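PDB 6M7Z: bradyzoite pseudokinase 1 from Toxoplasma gondii, which probably acts as a divergent kinase that lacks the glycine-rich loop and regulates the membrane ultrastructure of the Toxoplasma parasitophorous vacuole. Local coordinates for residues R99-P111 and N152-L165. Numbering follows the deposited sequence.
Sequences REILPKRSPLLLP and NMVAALKSLHNLGL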
loop_
_atom_site.group_PDB
_atom_site.type_symbol
_atom_site.label_atom_id
_atom_site.label_comp_id
_atom_site.label_asym_id
_atom_site.label_seq_id
_atom_site.Cartn_x
_atom_site.Cartn_y
_atom_site.Cartn_z
ATOM N N ARG A 99 -5.442 -8.908 -9.840
ATOM C CA ARG A 99 -5.800 -9.365 -11.195
ATOM C C ARG A 99 -7.314 -9.266 -11.458
ATOM O O ARG A 99 -7.707 -9.043 -12.599
ATOM C CB ARG A 99 -5.334 -10.807 -11.403
ATOM C CG ARG A 99 -3.821 -10.955 -11.478
ATOM C CD ARG A 99 -3.375 -12.395 -11.292
ATOM N NE ARG A 99 -3.575 -13.193 -12.489
ATOM C CZ ARG A 99 -2.746 -13.225 -13.529
ATOM N NH1 ARG A 99 -1.679 -12.443 -13.574
ATOM N NH2 ARG A 99 -2.999 -14.039 -14.536
ATOM N N GLU A 100 -8.150 -9.460 -10.427
ATOM C CA GLU A 100 -9.580 -9.655 -10.619
ATOM C C GLU A 100 -10.425 -8.532 -9.994
ATOM O O GLU A 100 -11.582 -8.421 -10.351
ATOM C CB GLU A 100 -10.046 -10.976 -10.009
ATOM C CG GLU A 100 -9.234 -12.180 -10.434
ATOM C CD GLU A 100 -9.168 -12.461 -11.935
ATOM O OE1 GLU A 100 -10.128 -12.123 -12.654
ATOM O OE2 GLU A 100 -8.150 -13.031 -12.386
ATOM N N ILE A 101 -9.898 -7.733 -9.065
ATOM C CA ILE A 101 -10.767 -6.856 -8.265
ATOM C C ILE A 101 -10.338 -5.383 -8.326
ATOM O O ILE A 101 -11.184 -4.502 -8.428
ATOM C CB ILE A 101 -10.856 -7.379 -6.820
ATOM C CG1 ILE A 101 -11.495 -8.770 -6.834
ATOM C CG2 ILE A 101 -11.601 -6.389 -5.924
ATOM C CD1 ILE A 101 -12.131 -9.187 -5.518
ATOM N N LEU A 102 -9.038 -5.107 -8.257
ATOM C CA LEU A 102 -8.548 -3.751 -8.294
ATOM C C LEU A 102 -8.403 -3.324 -9.751
ATOM O O LEU A 102 -7.896 -4.084 -10.576
ATOM C CB LEU A 102 -7.213 -3.678 -7.545
ATOM C CG LEU A 102 -7.245 -4.147 -6.093
ATOM C CD1 LEU A 102 -5.820 -4.246 -5.549
ATOM C CD2 LEU A 102 -8.116 -3.214 -5.239
ATOM N N PRO A 103 -8.827 -2.094 -10.109
ATOM C CA PRO A 103 -8.536 -1.542 -11.433
ATOM C C PRO A 103 -7.030 -1.586 -11.734
ATOM O O PRO A 103 -6.226 -1.596 -10.812
ATOM C CB PRO A 103 -9.005 -0.082 -11.343
ATOM C CG PRO A 103 -9.995 -0.064 -10.198
ATOM C CD PRO A 103 -9.571 -1.164 -9.243
ATOM N N LYS A 104 -6.676 -1.594 -13.021
ATOM C CA LYS A 104 -5.291 -1.750 -13.450
ATOM C C LYS A 104 -4.438 -0.619 -12.859
ATOM O O LYS A 104 -3.291 -0.857 -12.517
ATOM C CB LYS A 104 -5.242 -1.846 -14.985
ATOM C CG LYS A 104 -3.914 -1.582 -15.691
ATOM C CD LYS A 104 -2.902 -2.701 -15.661
ATOM C CE LYS A 104 -1.578 -2.241 -16.227
ATOM N NZ LYS A 104 -0.522 -3.264 -16.055
ATOM N N ARG A 105 -4.983 0.599 -12.764
ATOM C CA ARG A 105 -4.300 1.645 -12.003
ATOM C C ARG A 105 -5.337 2.566 -11.346
ATOM O O ARG A 105 -5.916 3.441 -11.983
ATOM C CB ARG A 105 -3.308 2.421 -12.889
ATOM C CG ARG A 105 -2.211 1.636 -13.602
ATOM C CD ARG A 105 -0.997 1.279 -12.742
ATOM N NE ARG A 105 0.103 0.729 -13.522
ATOM C CZ ARG A 105 0.582 -0.517 -13.434
ATOM N NH1 ARG A 105 0.030 -1.413 -12.633
ATOM N NH2 ARG A 105 1.640 -0.861 -14.144
ATOM N N SER A 106 -5.632 2.280 -10.073
ATOM C CA SER A 106 -6.175 3.253 -9.142
ATOM C C SER A 106 -5.012 4.141 -8.736
ATOM O O SER A 106 -4.002 3.633 -8.261
ATOM C CB SER A 106 -6.798 2.595 -7.942
ATOM O OG SER A 106 -7.790 1.655 -8.311
ATOM N N PRO A 107 -5.104 5.483 -8.892
ATOM C CA PRO A 107 -3.935 6.348 -8.714
ATOM C C PRO A 107 -3.294 6.341 -7.314
ATOM O O PRO A 107 -2.102 6.597 -7.199
ATOM C CB PRO A 107 -4.479 7.753 -9.010
ATOM C CG PRO A 107 -5.758 7.520 -9.800
ATOM C CD PRO A 107 -6.323 6.234 -9.250
ATOM N N LEU A 108 -4.082 6.072 -6.266
ATOM C CA LEU A 108 -3.602 6.170 -4.882
ATOM C C LEU A 108 -3.415 4.786 -4.234
ATOM O O LEU A 108 -3.281 4.718 -3.019
ATOM C CB LEU A 108 -4.606 7.017 -4.088
ATOM C CG LEU A 108 -4.671 8.496 -4.485
ATOM C CD1 LEU A 108 -5.536 9.274 -3.499
ATOM C CD2 LEU A 108 -3.275 9.126 -4.553
ATOM N N LEU A 109 -3.423 3.700 -5.021
ATOM C CA LEU A 109 -3.155 2.356 -4.511
ATOM C C LEU A 109 -1.836 1.843 -5.117
ATOM O O LEU A 109 -1.551 2.113 -6.291
ATOM C CB LEU A 109 -4.316 1.421 -4.861
ATOM C CG LEU A 109 -5.700 1.851 -4.352
ATOM C CD1 LEU A 109 -6.757 0.790 -4.636
ATOM C CD2 LEU A 109 -5.702 2.172 -2.865
ATOM N N LEU A 110 -1.044 1.115 -4.307
ATOM C CA LEU A 110 0.233 0.561 -4.741
ATOM C C LEU A 110 -0.006 -0.304 -5.981
ATOM O O LEU A 110 -0.743 -1.281 -5.919
ATOM C CB LEU A 110 0.840 -0.246 -3.597
ATOM C CG LEU A 110 2.198 -0.917 -3.866
ATOM C CD1 LEU A 110 3.279 0.139 -4.061
ATOM C CD2 LEU A 110 2.580 -1.850 -2.710
ATOM N N PRO A 111 0.560 0.040 -7.150
ATOM C CA PRO A 111 0.374 -0.760 -8.354
ATOM C C PRO A 111 1.207 -2.051 -8.384
ATOM O O PRO A 111 2.302 -2.091 -7.831
ATOM C CB PRO A 111 0.818 0.171 -9.498
ATOM C CG PRO A 111 1.747 1.195 -8.850
ATOM C CD PRO A 111 1.385 1.228 -7.383
ATOM N N ASN A 152 -4.129 13.084 1.248
ATOM C CA ASN A 152 -3.666 11.999 0.357
ATOM C C ASN A 152 -4.043 10.639 0.985
ATOM O O ASN A 152 -4.562 9.741 0.311
ATOM C CB ASN A 152 -2.170 12.188 0.064
ATOM C CG ASN A 152 -1.624 11.369 -1.098
ATOM O OD1 ASN A 152 -2.017 10.221 -1.307
ATOM N ND2 ASN A 152 -0.684 11.938 -1.847
ATOM N N MET A 153 -3.846 10.521 2.307
ATOM C CA MET A 153 -4.074 9.277 3.016
ATOM C C MET A 153 -5.573 8.956 3.096
ATOM O O MET A 153 -5.971 7.806 2.810
ATOM C CB MET A 153 -3.462 9.315 4.420
ATOM C CG MET A 153 -1.950 9.091 4.429
ATOM S SD MET A 153 -1.096 9.749 5.884
ATOM C CE MET A 153 -1.677 8.609 7.137
ATOM N N VAL A 154 -6.393 9.952 3.460
ATOM C CA VAL A 154 -7.862 9.798 3.515
ATOM C C VAL A 154 -8.392 9.423 2.123
ATOM O O VAL A 154 -9.233 8.548 1.991
ATOM C CB VAL A 154 -8.566 11.072 4.027
ATOM C CG1 VAL A 154 -10.077 10.942 3.990
ATOM C CG2 VAL A 154 -8.151 11.459 5.424
ATOM N N ALA A 155 -7.910 10.121 1.095
ATOM C CA ALA A 155 -8.378 9.919 -0.271
ATOM C C ALA A 155 -8.077 8.485 -0.711
ATOM O O ALA A 155 -8.885 7.859 -1.382
ATOM C CB ALA A 155 -7.735 10.915 -1.211
ATOM N N ALA A 156 -6.886 7.999 -0.343
ATOM C CA ALA A 156 -6.427 6.678 -0.751
ATOM C C ALA A 156 -7.361 5.613 -0.155
ATOM O O ALA A 156 -7.810 4.696 -0.865
ATOM C CB ALA A 156 -5.000 6.479 -0.335
ATOM N N LEU A 157 -7.682 5.775 1.132
ATOM C CA LEU A 157 -8.572 4.862 1.834
ATOM C C LEU A 157 -9.966 4.876 1.186
ATOM O O LEU A 157 -10.566 3.821 0.960
ATOM C CB LEU A 157 -8.668 5.273 3.307
ATOM C CG LEU A 157 -9.507 4.348 4.189
ATOM C CD1 LEU A 157 -9.071 2.908 4.027
ATOM C CD2 LEU A 157 -9.410 4.758 5.641
ATOM N N LYS A 158 -10.467 6.080 0.886
ATOM C CA LYS A 158 -11.768 6.255 0.249
ATOM C C LYS A 158 -11.815 5.494 -1.081
ATOM O O LYS A 158 -12.824 4.840 -1.375
ATOM C CB LYS A 158 -12.082 7.736 0.016
ATOM C CG LYS A 158 -13.551 7.996 -0.295
ATOM C CD LYS A 158 -13.856 9.346 -0.888
ATOM C CE LYS A 158 -15.201 9.374 -1.585
ATOM N NZ LYS A 158 -15.199 10.334 -2.714
ATOM N N SER A 159 -10.739 5.586 -1.869
ATOM C CA SER A 159 -10.691 4.919 -3.160
ATOM C C SER A 159 -10.812 3.398 -2.976
ATOM O O SER A 159 -11.365 2.728 -3.831
ATOM C CB SER A 159 -9.467 5.321 -3.975
ATOM O OG SER A 159 -8.286 4.633 -3.577
ATOM N N LEU A 160 -10.340 2.863 -1.843
ATOM C CA LEU A 160 -10.460 1.434 -1.569
ATOM C C LEU A 160 -11.894 1.096 -1.135
ATOM O O LEU A 160 -12.467 0.100 -1.576
ATOM C CB LEU A 160 -9.442 1.028 -0.500
ATOM C CG LEU A 160 -9.304 -0.476 -0.259
ATOM C CD1 LEU A 160 -8.689 -1.195 -1.459
ATOM C CD2 LEU A 160 -8.464 -0.724 0.976
ATOM N N HIS A 161 -12.478 1.931 -0.272
ATOM C CA HIS A 161 -13.880 1.762 0.162
ATOM C C HIS A 161 -14.832 1.778 -1.044
ATOM O O HIS A 161 -15.754 0.974 -1.091
ATOM C CB HIS A 161 -14.245 2.799 1.240
ATOM C CG HIS A 161 -13.583 2.546 2.552
ATOM N ND1 HIS A 161 -13.756 3.373 3.640
ATOM C CD2 HIS A 161 -12.721 1.583 2.943
ATOM C CE1 HIS A 161 -13.106 2.879 4.675
ATOM N NE2 HIS A 161 -12.423 1.812 4.255
ATOM N N ASN A 162 -14.576 2.653 -2.030
ATOM C CA ASN A 162 -15.407 2.766 -3.244
ATOM C C ASN A 162 -15.407 1.468 -4.073
ATOM O O ASN A 162 -16.312 1.268 -4.869
ATOM C CB ASN A 162 -14.966 3.921 -4.149
ATOM C CG ASN A 162 -15.228 5.294 -3.547
ATOM O OD1 ASN A 162 -16.002 5.434 -2.596
ATOM N ND2 ASN A 162 -14.570 6.321 -4.071
ATOM N N LEU A 163 -14.402 0.605 -3.912
ATOM C CA LEU A 163 -14.352 -0.694 -4.603
ATOM C C LEU A 163 -15.015 -1.790 -3.752
ATOM O O LEU A 163 -14.998 -2.960 -4.132
ATOM C CB LEU A 163 -12.895 -1.072 -4.888
ATOM C CG LEU A 163 -12.115 -0.122 -5.793
ATOM C CD1 LEU A 163 -10.594 -0.376 -5.715
ATOM C CD2 LEU A 163 -12.598 -0.287 -7.223
ATOM N N GLY A 164 -15.568 -1.421 -2.591
ATOM C CA GLY A 164 -16.240 -2.353 -1.691
ATOM C C GLY A 164 -15.277 -3.127 -0.793
ATOM O O GLY A 164 -15.604 -4.236 -0.340
ATOM N N LEU A 165 -14.093 -2.562 -0.510
ATOM C CA LEU A 165 -13.063 -3.253 0.278
ATOM C C LEU A 165 -12.701 -2.418 1.514
ATOM O O LEU A 165 -12.461 -1.204 1.412
ATOM C CB LEU A 165 -11.819 -3.483 -0.590
ATOM C CG LEU A 165 -11.980 -4.487 -1.733
ATOM C CD1 LEU A 165 -10.772 -4.459 -2.654
ATOM C CD2 LEU A 165 -12.204 -5.894 -1.200
#
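Leu108 and Leu109, in the linker that follows helix 88-101 of this kinase fold, pack on helix 146-161. In kinase terms these probably correspond to the αC-β4 loop and helix αE, so that the contact would join the N-lobe to the C-lobe.

Apolar contacts dominate. Leu108 lies against the helix flank: its CB is 3.8 Å from Ala156 CB, and CD1 meets Ala155 CB at 3.6 Å. Leu109 CD1 reaches tip to tip toward Leu163 CD1, 4.2 Å away. Leu163 sits in the bend of the linker: its CD2 abuts Pro103 CD at 3.7 Å, while CD1 meets Leu102 CD2 at 3.8 Å, the two leucines crossing at about a right angle. Leu165 CD1 touches both Leu102 CD2 and Ile101 CG2, the Ile101 branch opposite the backbone N.

Backbone bonds shape both partners. A type I turn from Ser106 to Leu109 presents the two leucines, and Leu108 also bonds through its backbone to Leu185, tying the turn to strand 183-185. The helix ends in a Schellman motif, Gly164 having positive phi.

The hydrogen bond of Ser159 stays within the helix. Its OG sits between the backbone N and the carbonyl carbon (chi1 80°), which points it back to donate to Ala156 O at 2.8 Å, an oxygen also bonded by Leu160 N; toward the loop, the same hydroxyl rests 3.6 Å from Leu109 CD2.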